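Local coordinates for TqaA (Penicillium aethiopicum, PDB 5EJD), which is the C-terminal condensation domain of a fungal nonribosomal peptide synthetase, which binds a phosphopantetheine arm and probably releases the finished peptide by cyclising it, at residues L375-Q380 / V423-E428; F297-N302 / V322-T327; E114-P119 / L152-G157. All coordinates share one frame; numbering follows the deposited sequence.

Contacts 1 and 2 share one mixed sheet in the C-terminal lobe of the condensation domain, their centres about 10 Å apart. Strand 377-381 of contact 1 runs parallel to strand 294-301 of contact 2, where Leu-377 O and Gly-298 N, 2.8 Å apart, probably form a hydrogen bond. Both contacts touch the 4'-phosphopantetheine: contact 1 through Gln-380, near the thiol end of the arm, and contact 2 through Asn-302, at its pantoyl part. Contact 3 belongs to the sheet of the other lobe, its centre about 40 Å from that of contact 1 and about 47 Å from that of contact 2, well removed from the ligand.

Contact 1 of 3, residues L375-Q380 / V423-E428; sequences LSLIVQ and VWIFTE. With PNS (4'-phosphopantetheine), chain R.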
loop_
_atom_site.group_PDB
_atom_site.type_symbol
_atom_site.label_atom_id
_atom_site.label_comp_id
_atom_site.label_asym_id
_atom_site.label_seq_id
_atom_site.Cartn_x
_atom_site.Cartn_y
_atom_site.Cartn_z
ATOM N N LEU A 375 7.473 14.200 -6.833
ATOM C CA LEU A 375 6.075 14.553 -6.696
ATOM C C LEU A 375 5.944 15.483 -5.521
ATOM O O LEU A 375 6.570 15.257 -4.513
ATOM C CB LEU A 375 5.238 13.319 -6.424
ATOM C CG LEU A 375 5.283 12.253 -7.530
ATOM C CD1 LEU A 375 4.672 10.932 -7.043
ATOM C CD2 LEU A 375 4.594 12.746 -8.797
ATOM N N SER A 376 5.168 16.555 -5.662
ATOM C CA SER A 376 5.021 17.508 -4.577
ATOM C C SER A 376 3.690 17.397 -3.855
ATOM O O SER A 376 3.530 17.947 -2.777
ATOM C CB SER A 376 5.267 18.956 -5.032
ATOM O OG SER A 376 4.567 19.222 -6.205
ATOM N N LEU A 377 2.728 16.736 -4.472
ATOM C CA LEU A 377 1.446 16.461 -3.820
ATOM C C LEU A 377 1.060 14.995 -4.117
ATOM O O LEU A 377 1.171 14.539 -5.274
ATOM C CB LEU A 377 0.369 17.366 -4.340
ATOM C CG LEU A 377 -0.978 17.074 -3.707
ATOM C CD1 LEU A 377 -1.037 17.577 -2.305
ATOM C CD2 LEU A 377 -2.079 17.753 -4.488
ATOM N N ILE A 378 0.692 14.251 -3.077
ATOM C CA ILE A 378 0.313 12.877 -3.256
ATOM C C ILE A 378 -0.999 12.606 -2.518
ATOM O O ILE A 378 -1.106 12.891 -1.326
ATOM C CB ILE A 378 1.373 11.919 -2.744
ATOM C CG1 ILE A 378 2.699 12.234 -3.387
ATOM C CG2 ILE A 378 0.974 10.479 -3.046
ATOM C CD1 ILE A 378 3.858 11.441 -2.854
ATOM N N VAL A 379 -1.977 12.044 -3.234
ATOM C CA VAL A 379 -3.239 11.678 -2.655
ATOM C C VAL A 379 -3.311 10.159 -2.482
ATOM O O VAL A 379 -3.099 9.440 -3.452
ATOM C CB VAL A 379 -4.371 12.103 -3.567
ATOM C CG1 VAL A 379 -5.699 11.652 -2.995
ATOM C CG2 VAL A 379 -4.367 13.598 -3.735
ATOM N N GLN A 380 -3.569 9.685 -1.250
ATOM C CA GLN A 380 -3.787 8.254 -0.995
ATOM C C GLN A 380 -5.152 8.008 -0.495
ATOM O O GLN A 380 -5.416 8.297 0.682
ATOM C CB GLN A 380 -3.072 7.643 0.190
ATOM C CG GLN A 380 -1.628 7.633 0.125
ATOM C CD GLN A 380 -0.973 6.422 0.759
ATOM O OE1 GLN A 380 -1.416 5.772 1.730
ATOM N NE2 GLN A 380 0.162 6.193 0.246
ATOM N N VAL A 423 3.532 17.279 -0.024
ATOM C CA VAL A 423 2.366 17.257 0.833
ATOM C C VAL A 423 1.589 15.958 0.570
ATOM O O VAL A 423 1.403 15.584 -0.590
ATOM C CB VAL A 423 1.462 18.443 0.538
ATOM C CG1 VAL A 423 0.118 18.301 1.258
ATOM C CG2 VAL A 423 2.142 19.715 0.946
ATOM N N TRP A 424 1.127 15.297 1.631
ATOM C CA TRP A 424 0.298 14.071 1.512
ATOM C C TRP A 424 -1.107 14.365 1.934
ATOM O O TRP A 424 -1.326 15.029 2.951
ATOM C CB TRP A 424 0.815 12.949 2.401
ATOM C CG TRP A 424 2.205 12.487 2.047
ATOM C CD1 TRP A 424 3.374 13.109 2.355
ATOM C CD2 TRP A 424 2.557 11.310 1.349
ATOM N NE1 TRP A 424 4.430 12.401 1.868
ATOM C CE2 TRP A 424 3.961 11.284 1.249
ATOM C CE3 TRP A 424 1.819 10.290 0.759
ATOM C CZ2 TRP A 424 4.655 10.268 0.589
ATOM C CZ3 TRP A 424 2.508 9.265 0.099
ATOM C CH2 TRP A 424 3.904 9.263 0.026
ATOM N N ILE A 425 -2.058 13.910 1.134
ATOM C CA ILE A 425 -3.459 13.921 1.528
ATOM C C ILE A 425 -3.966 12.473 1.567
ATOM O O ILE A 425 -3.970 11.806 0.569
ATOM C CB ILE A 425 -4.313 14.725 0.559
ATOM C CG1 ILE A 425 -3.866 16.174 0.551
ATOM C CG2 ILE A 425 -5.769 14.662 0.975
ATOM C CD1 ILE A 425 -4.501 16.986 -0.555
ATOM N N PHE A 426 -4.330 12.008 2.759
ATOM C CA PHE A 426 -4.861 10.687 2.989
ATOM C C PHE A 426 -6.365 10.814 3.219
ATOM O O PHE A 426 -6.816 11.729 3.892
ATOM C CB PHE A 426 -4.250 10.117 4.238
ATOM C CG PHE A 426 -2.749 9.961 4.178
ATOM C CD1 PHE A 426 -2.174 8.882 3.545
ATOM C CD2 PHE A 426 -1.922 10.833 4.841
ATOM C CE1 PHE A 426 -0.796 8.728 3.509
ATOM C CE2 PHE A 426 -0.559 10.679 4.802
ATOM C CZ PHE A 426 0.010 9.642 4.112
ATOM N N THR A 427 -7.146 9.897 2.682
ATOM C CA THR A 427 -8.563 9.831 2.987
ATOM C C THR A 427 -8.926 8.443 3.522
ATOM O O THR A 427 -8.648 7.436 2.884
ATOM C CB THR A 427 -9.430 10.167 1.752
ATOM O OG1 THR A 427 -8.971 9.434 0.610
ATOM C CG2 THR A 427 -9.316 11.629 1.451
ATOM N N GLU A 428 -9.536 8.410 4.700
ATOM C CA GLU A 428 -9.910 7.176 5.338
ATOM C C GLU A 428 -11.422 7.063 5.363
ATOM O O GLU A 428 -12.086 7.827 6.035
ATOM C CB GLU A 428 -9.389 7.122 6.788
ATOM C CG GLU A 428 -7.922 6.768 6.923
ATOM C CD GLU A 428 -7.492 6.484 8.360
ATOM O OE1 GLU A 428 -8.328 6.523 9.282
ATOM O OE2 GLU A 428 -6.297 6.176 8.566
HETATM O O23 PNS R . -11.742 2.149 -5.629
HETATM P P24 PNS R . -10.676 2.610 -6.594
HETATM O O26 PNS R . -11.097 3.604 -7.603
HETATM O O27 PNS R . -9.228 2.811 -5.875
HETATM C C28 PNS R . -8.070 3.452 -6.377
HETATM C C29 PNS R . -6.792 3.399 -5.419
HETATM C C30 PNS R . -7.375 4.437 -4.517
HETATM C C31 PNS R . -5.910 3.814 -6.610
HETATM C C32 PNS R . -6.779 1.915 -4.938
HETATM O O33 PNS R . -6.829 1.026 -6.123
HETATM C C34 PNS R . -5.396 1.702 -4.355
HETATM O O35 PNS R . -4.451 1.372 -5.082
HETATM N N36 PNS R . -4.832 1.903 -3.210
HETATM C C37 PNS R . -5.252 2.341 -1.957
HETATM C C38 PNS R . -4.656 1.470 -0.865
HETATM C C39 PNS R . -3.276 1.796 -0.360
HETATM O O40 PNS R . -2.332 1.498 -1.041
HETATM N N41 PNS R . -3.196 2.304 0.868
HETATM C C42 PNS R . -1.967 2.675 1.519
HETATM C C43 PNS R . -1.085 1.501 1.794
HETATM S S44 PNS R . -0.304 1.664 3.413
#
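Ile-378 lies against one face of the Trp-424 indole, the two side chains running side by side from neighbouring strands. Its CD1 lies over the six-membered ring in a CH-pi contact, 3.8 Å from the centroid, while CG2 comes within 3.7 Å of CZ3 on the same ring. With CG1 anti to the carbonyl carbon (chi1 -54°), the longer branch is carried over the benzo portion. Two residues on, on the same face, Gln-380 runs alongside Phe-426 and sets its CG 3.7 Å from ring atom CE1, the amide plane standing steeply to the ring. The end of the Gln-380 side chain also lies against the cysteamine part of the phosphopantetheine. On the opposite face of these two strands the contacts are aliphatic: Leu-377 CD1 meets Val-423 CG1 at 3.8 Å and Ile-425 CD1 at 3.9 Å.

These pairs stand in register on two parallel strands at the middle of the mixed sheet in the C-terminal lobe of this condensation domain, whose fold is that of the CoA-dependent acyltransferases. Five backbone hydrogen bonds join the strands, among them Ile-425 N to Ile-378 O at 2.8 Å. In the second shell, Trp-424 NE1 is bonded to Glu-422, and Phe-417 and Phe-321 meet the indole edge-to-face. Helix 274-289 lies on the Leu-377 and Val-379 face, and Thr-427 OG1 is hydrogen-bonded to His-381.

Contact 2 of 3, residues F297-N302 / V322-T327; sequences FGHTVN and VPLRVT. With PNS (4'-phosphopantetheine), chain R.
Four backbone hydrogen bonds pair Phe-297 with Leu-324 and His-299 with Val-322, the shortest being Leu-324 N to Phe-297 O at 2.8 Å. Both are hydrogen-bonded antiparallel pairs, and between them Gly-298 and Pro-323 form the non-hydrogen-bonded one, where Gly-298 CA approaches Val-322 O to 3.3 Å. The N-to-C directions of the short strand segments are 121° apart, far from the 180° of an untwisted antiparallel pair. Strand 320-327 is the outermost strand of the six-stranded mixed sheet, and 294-301 is its inner neighbour.

Apolar and ring contacts lie on the face bearing Phe-297, His-299, Val-322 and Leu-324. Leu-324 CD2 rests against Phe-297 CZ at 3.7 Å, the two side chains lying alongside one another. The His-299 imidazole, turned between backbone N and carbonyl carbon (chi1 76°), receives Leu-324 CB over one face, 4.1 Å from its centroid, in a CH-pi contact. Val-322 O lies at the ring's edge, in plane, 3.3 Å from CD2, and Val-322 CG2 packs beside NE2. A hydrogen bond between His-299 ND1 and Lys-279 NZ and packing on Tyr-348 hold the ring from outside. Replacing this histidine by alanine would probably open a gap beside Leu-324 CB and Val-322 CG2 and leave Lys-279 without its imidazole mate.

Polar contact with the ligand begins where the strand ends. Asn-302 ND2 donates to the pantetheine carbonyl O35 at 3.0 Å and weakly to the hydroxyl O33, and its OD1 accepts from Arg-304 N, which would fix the amide's rotation. The backbone-paired strand thus ends in a carboxamide that donates to the amide carbonyl and, more weakly, to the hydroxyl of the arm.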
loop_
_atom_site.group_PDB
_atom_site.type_symbol
_atom_site.label_atom_id
_atom_site.label_comp_id
_atom_site.label_asym_id
_atom_site.label_seq_id
_atom_site.Cartn_x
_atom_site.Cartn_y
_atom_site.Cartn_z
ATOM N N PHE A 297 -0.705 15.752 -10.466
ATOM C CA PHE A 297 -0.281 15.514 -9.114
ATOM C C PHE A 297 -0.035 14.027 -8.933
ATOM O O PHE A 297 -0.369 13.223 -9.780
ATOM C CB PHE A 297 -1.291 16.101 -8.080
ATOM C CG PHE A 297 -2.720 15.609 -8.233
ATOM C CD1 PHE A 297 -3.577 16.203 -9.117
ATOM C CD2 PHE A 297 -3.202 14.560 -7.465
ATOM C CE1 PHE A 297 -4.885 15.797 -9.238
ATOM C CE2 PHE A 297 -4.503 14.129 -7.594
ATOM C CZ PHE A 297 -5.345 14.755 -8.481
ATOM N N GLY A 298 0.495 13.641 -7.790
ATOM C CA GLY A 298 0.778 12.245 -7.547
ATOM C C GLY A 298 -0.378 11.544 -6.848
ATOM O O GLY A 298 -1.194 12.176 -6.158
ATOM N N HIS A 299 -0.438 10.235 -7.029
ATOM C CA HIS A 299 -1.328 9.427 -6.228
ATOM C C HIS A 299 -0.800 8.046 -6.055
ATOM O O HIS A 299 0.070 7.598 -6.786
ATOM C CB HIS A 299 -2.763 9.444 -6.790
ATOM C CG HIS A 299 -2.945 8.605 -8.005
ATOM N ND1 HIS A 299 -4.069 7.841 -8.203
ATOM C CD2 HIS A 299 -2.159 8.406 -9.090
ATOM C CE1 HIS A 299 -3.964 7.183 -9.344
ATOM N NE2 HIS A 299 -2.812 7.505 -9.900
ATOM N N THR A 300 -1.296 7.392 -5.013
ATOM C CA THR A 300 -0.792 6.075 -4.570
ATOM C C THR A 300 -1.620 4.983 -5.165
ATOM O O THR A 300 -2.830 5.017 -5.105
ATOM C CB THR A 300 -0.874 5.965 -3.067
ATOM O OG1 THR A 300 -0.137 7.050 -2.480
ATOM C CG2 THR A 300 -0.272 4.665 -2.625
ATOM N N VAL A 301 -0.957 4.057 -5.822
ATOM C CA VAL A 301 -1.619 2.917 -6.426
ATOM C C VAL A 301 -1.017 1.640 -5.840
ATOM O O VAL A 301 0.106 1.656 -5.372
ATOM C CB VAL A 301 -1.510 2.918 -7.957
ATOM C CG1 VAL A 301 -2.207 4.132 -8.543
ATOM C CG2 VAL A 301 -0.053 2.844 -8.401
ATOM N N ASN A 302 -1.777 0.543 -5.889
ATOM C CA ASN A 302 -1.415 -0.623 -5.137
ATOM C C ASN A 302 -0.385 -1.499 -5.790
ATOM O O ASN A 302 0.263 -2.323 -5.124
ATOM C CB ASN A 302 -2.647 -1.422 -4.747
ATOM C CG ASN A 302 -3.410 -1.946 -5.936
ATOM O OD1 ASN A 302 -2.947 -2.811 -6.643
ATOM N ND2 ASN A 302 -4.599 -1.417 -6.154
ATOM N N VAL A 322 2.466 7.565 -8.541
ATOM C CA VAL A 322 2.541 7.872 -9.968
ATOM C C VAL A 322 1.747 9.117 -10.342
ATOM O O VAL A 322 0.921 9.577 -9.567
ATOM C CB VAL A 322 2.057 6.700 -10.825
ATOM C CG1 VAL A 322 2.921 5.473 -10.595
ATOM C CG2 VAL A 322 0.591 6.372 -10.550
ATOM N N PRO A 323 2.005 9.677 -11.533
ATOM C CA PRO A 323 1.287 10.884 -11.939
ATOM C C PRO A 323 -0.161 10.616 -12.296
ATOM O O PRO A 323 -0.483 9.582 -12.912
ATOM C CB PRO A 323 2.022 11.326 -13.196
ATOM C CG PRO A 323 3.339 10.604 -13.178
ATOM C CD PRO A 323 3.058 9.324 -12.495
ATOM N N LEU A 324 -1.032 11.511 -11.851
ATOM C CA LEU A 324 -2.408 11.534 -12.282
ATOM C C LEU A 324 -2.636 12.898 -12.916
ATOM O O LEU A 324 -2.322 13.934 -12.321
ATOM C CB LEU A 324 -3.323 11.345 -11.104
ATOM C CG LEU A 324 -4.801 11.459 -11.446
ATOM C CD1 LEU A 324 -5.245 10.299 -12.289
ATOM C CD2 LEU A 324 -5.628 11.483 -10.169
ATOM N N ARG A 325 -3.204 12.893 -14.112
ATOM C CA ARG A 325 -3.431 14.116 -14.849
ATOM C C ARG A 325 -4.917 14.348 -15.063
ATOM O O ARG A 325 -5.623 13.503 -15.596
ATOM C CB ARG A 325 -2.734 14.027 -16.196
ATOM C CG ARG A 325 -2.768 15.317 -16.999
ATOM C CD ARG A 325 -2.201 15.097 -18.384
ATOM N NE ARG A 325 -2.085 16.345 -19.103
ATOM C CZ ARG A 325 -1.513 16.482 -20.290
ATOM N NH1 ARG A 325 -0.953 15.455 -20.893
ATOM N NH2 ARG A 325 -1.478 17.671 -20.868
ATOM N N VAL A 326 -5.371 15.523 -14.697
ATOM C CA VAL A 326 -6.776 15.921 -14.881
ATOM C C VAL A 326 -6.815 17.219 -15.658
ATOM O O VAL A 326 -6.234 18.220 -15.253
ATOM C CB VAL A 326 -7.475 16.130 -13.541
ATOM C CG1 VAL A 326 -8.885 16.652 -13.735
ATOM C CG2 VAL A 326 -7.559 14.817 -12.786
ATOM N N THR A 327 -7.452 17.166 -16.822
ATOM C CA THR A 327 -7.489 18.251 -17.772
ATOM C C THR A 327 -8.938 18.731 -17.895
ATOM O O THR A 327 -9.766 18.045 -18.473
ATOM C CB THR A 327 -6.981 17.777 -19.150
ATOM O OG1 THR A 327 -5.680 17.182 -19.021
ATOM C CG2 THR A 327 -6.884 18.927 -20.113
HETATM O O23 PNS R . -11.742 2.149 -5.629
HETATM P P24 PNS R . -10.676 2.610 -6.594
HETATM O O26 PNS R . -11.097 3.604 -7.603
HETATM O O27 PNS R . -9.228 2.811 -5.875
HETATM C C28 PNS R . -8.070 3.452 -6.377
HETATM C C29 PNS R . -6.792 3.399 -5.419
HETATM C C30 PNS R . -7.375 4.437 -4.517
HETATM C C31 PNS R . -5.910 3.814 -6.610
HETATM C C32 PNS R . -6.779 1.915 -4.938
HETATM O O33 PNS R . -6.829 1.026 -6.123
HETATM C C34 PNS R . -5.396 1.702 -4.355
HETATM O O35 PNS R . -4.451 1.372 -5.082
HETATM N N36 PNS R . -4.832 1.903 -3.210
HETATM C C37 PNS R . -5.252 2.341 -1.957
HETATM C C38 PNS R . -4.656 1.470 -0.865
HETATM C C39 PNS R . -3.276 1.796 -0.360
HETATM O O40 PNS R . -2.332 1.498 -1.041
HETATM N N41 PNS R . -3.196 2.304 0.868
HETATM C C42 PNS R . -1.967 2.675 1.519
HETATM C C43 PNS R . -1.085 1.501 1.794
HETATM S S44 PNS R . -0.304 1.664 3.413
#

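Contact 3 of 3, residues E114-P119 / L152-G157; sequences EVQCWP and LVSCPG
With its SG anti to the carbonyl carbon (chi1 -64°), Cys-117 turns its sulfur onto Val-153, whose CG1 is anti to the backbone N (chi1 -179°) and meets that SG at 3.6 Å. The same valine stands side by side with Val-115, its CG1 and CG2 both approaching Val-115 CB, CG2 at 4.0 Å. Val-153 therefore touches Val-115 and, two residues on, Cys-117 of the facing segment. Helix 123-135 closes over this face: Val-126 lies against Cys-117, and Pro-123 and Cys-127 against Val-153.

That helix is the connection of a beta-alpha-beta crossover, linking the parallel strands 113-116 and 149-154 at the edge of the five-stranded mixed sheet in the N-terminal lobe of the condensation domain. Three backbone hydrogen bonds join segments 114-119 and 152-157, and Leu-152 is bonded further back to Arg-113. Val-115 N donates to Leu-152 O at 3.0 Å and Cys-117 N to Ser-154 O at 2.9 Å, the latter extending the ladder into the loop. Val-115 O takes two donors, Ser-154 N at 2.9 Å and, weakly, Ser-154 OG at 3.3 Å; the serine hydroxyl thus reaches across to the carbonyl that its own backbone N-H already uses.

On the reverse face Glu-114 runs beside Leu-152, OE1 near CD2, while its carboxylate makes a salt bridge with Arg-76. Leu-152 packs in turn on Met-72 and Leu-75 of helix 72-85. Past the ends of the strands the chains stay close: Pro-156 leans toward segment 114-119, placing its CD 3.6 Å from Cys-117 O and its CG near Pro-119 CA, in exposed loops just beyond the sheet.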
loop_
_atom_site.group_PDB
_atom_site.type_symbol
_atom_site.label_atom_id
_atom_site.label_comp_id
_atom_site.label_asym_id
_atom_site.label_seq_id
_atom_site.Cartn_x
_atom_site.Cartn_y
_atom_site.Cartn_z
ATOM N N GLU A 114 13.008 -9.521 25.307
ATOM C CA GLU A 114 12.013 -9.840 26.369
ATOM C C GLU A 114 12.176 -9.013 27.612
ATOM O O GLU A 114 13.287 -8.713 28.016
ATOM C CB GLU A 114 12.087 -11.295 26.741
ATOM C CG GLU A 114 11.604 -12.195 25.638
ATOM C CD GLU A 114 11.225 -13.575 26.112
ATOM O OE1 GLU A 114 10.244 -13.695 26.889
ATOM O OE2 GLU A 114 11.882 -14.549 25.660
ATOM N N VAL A 115 11.054 -8.565 28.150
ATOM C CA VAL A 115 11.040 -7.776 29.373
ATOM C C VAL A 115 10.097 -8.401 30.367
ATOM O O VAL A 115 8.950 -8.652 30.014
ATOM C CB VAL A 115 10.540 -6.350 29.143
ATOM C CG1 VAL A 115 10.561 -5.574 30.441
ATOM C CG2 VAL A 115 11.398 -5.661 28.111
ATOM N N GLN A 116 10.601 -8.712 31.570
ATOM C CA GLN A 116 9.755 -9.150 32.695
ATOM C C GLN A 116 9.623 -7.957 33.609
ATOM O O GLN A 116 10.569 -7.576 34.262
ATOM C CB GLN A 116 10.346 -10.328 33.462
ATOM C CG GLN A 116 10.346 -11.663 32.705
ATOM C CD GLN A 116 11.512 -11.821 31.724
ATOM O OE1 GLN A 116 12.681 -11.798 32.125
ATOM N NE2 GLN A 116 11.208 -11.971 30.426
ATOM N N CYS A 117 8.442 -7.368 33.623
ATOM C CA CYS A 117 8.172 -6.163 34.382
ATOM C C CYS A 117 8.094 -6.369 35.886
ATOM O O CYS A 117 7.917 -7.478 36.366
ATOM C CB CYS A 117 6.825 -5.619 33.983
ATOM S SG CYS A 117 6.774 -5.118 32.281
ATOM N N TRP A 118 8.216 -5.264 36.604
ATOM C CA TRP A 118 7.907 -5.202 38.033
ATOM C C TRP A 118 6.424 -5.372 38.246
ATOM O O TRP A 118 5.642 -5.030 37.376
ATOM C CB TRP A 118 8.243 -3.815 38.631
ATOM C CG TRP A 118 9.666 -3.504 38.782
ATOM C CD1 TRP A 118 10.619 -4.307 39.326
ATOM C CD2 TRP A 118 10.310 -2.288 38.417
ATOM N NE1 TRP A 118 11.831 -3.657 39.296
ATOM C CE2 TRP A 118 11.649 -2.402 38.775
ATOM C CE3 TRP A 118 9.875 -1.104 37.833
ATOM C CZ2 TRP A 118 12.563 -1.383 38.554
ATOM C CZ3 TRP A 118 10.774 -0.079 37.638
ATOM C CH2 TRP A 118 12.108 -0.225 37.990
ATOM N N PRO A 119 6.041 -5.880 39.417
ATOM C CA PRO A 119 4.622 -5.898 39.769
ATOM C C PRO A 119 4.029 -4.508 39.696
ATOM O O PRO A 119 4.652 -3.534 40.128
ATOM C CB PRO A 119 4.605 -6.408 41.228
ATOM C CG PRO A 119 6.015 -6.804 41.576
ATOM C CD PRO A 119 6.878 -6.669 40.358
ATOM N N LEU A 152 8.661 -8.869 23.465
ATOM C CA LEU A 152 7.622 -9.468 24.290
ATOM C C LEU A 152 7.749 -8.931 25.729
ATOM O O LEU A 152 8.749 -9.192 26.401
ATOM C CB LEU A 152 7.818 -10.969 24.214
ATOM C CG LEU A 152 6.784 -11.890 24.777
ATOM C CD1 LEU A 152 5.407 -11.583 24.212
ATOM C CD2 LEU A 152 7.200 -13.303 24.425
ATOM N N VAL A 153 6.760 -8.167 26.177
ATOM C CA VAL A 153 6.792 -7.549 27.493
ATOM C C VAL A 153 5.718 -8.143 28.372
ATOM O O VAL A 153 4.566 -8.012 28.075
ATOM C CB VAL A 153 6.574 -6.047 27.379
ATOM C CG1 VAL A 153 6.637 -5.372 28.726
ATOM C CG2 VAL A 153 7.636 -5.432 26.494
ATOM N N SER A 154 6.107 -8.787 29.478
ATOM C CA SER A 154 5.157 -9.514 30.344
ATOM C C SER A 154 5.104 -9.004 31.774
ATOM O O SER A 154 6.127 -8.684 32.367
ATOM C CB SER A 154 5.498 -10.999 30.411
ATOM O OG SER A 154 6.821 -11.203 30.045
ATOM N N CYS A 155 3.895 -8.950 32.316
ATOM C CA CYS A 155 3.673 -8.872 33.757
ATOM C C CYS A 155 4.006 -10.205 34.390
ATOM O O CYS A 155 3.921 -11.247 33.736
ATOM C CB CYS A 155 2.214 -8.600 34.068
ATOM S SG CYS A 155 1.669 -7.093 33.284
ATOM N N PRO A 156 4.366 -10.177 35.680
ATOM C CA PRO A 156 4.595 -11.438 36.378
ATOM C C PRO A 156 3.295 -12.252 36.378
ATOM O O PRO A 156 2.229 -11.699 36.661
ATOM C CB PRO A 156 5.039 -10.999 37.793
ATOM C CG PRO A 156 4.704 -9.554 37.899
ATOM C CD PRO A 156 4.679 -8.998 36.516
ATOM N N GLY A 157 3.409 -13.551 36.081
ATOM C CA GLY A 157 2.244 -14.426 35.872
ATOM C C GLY A 157 2.008 -14.770 34.399
ATOM O O GLY A 157 1.434 -15.809 34.088
#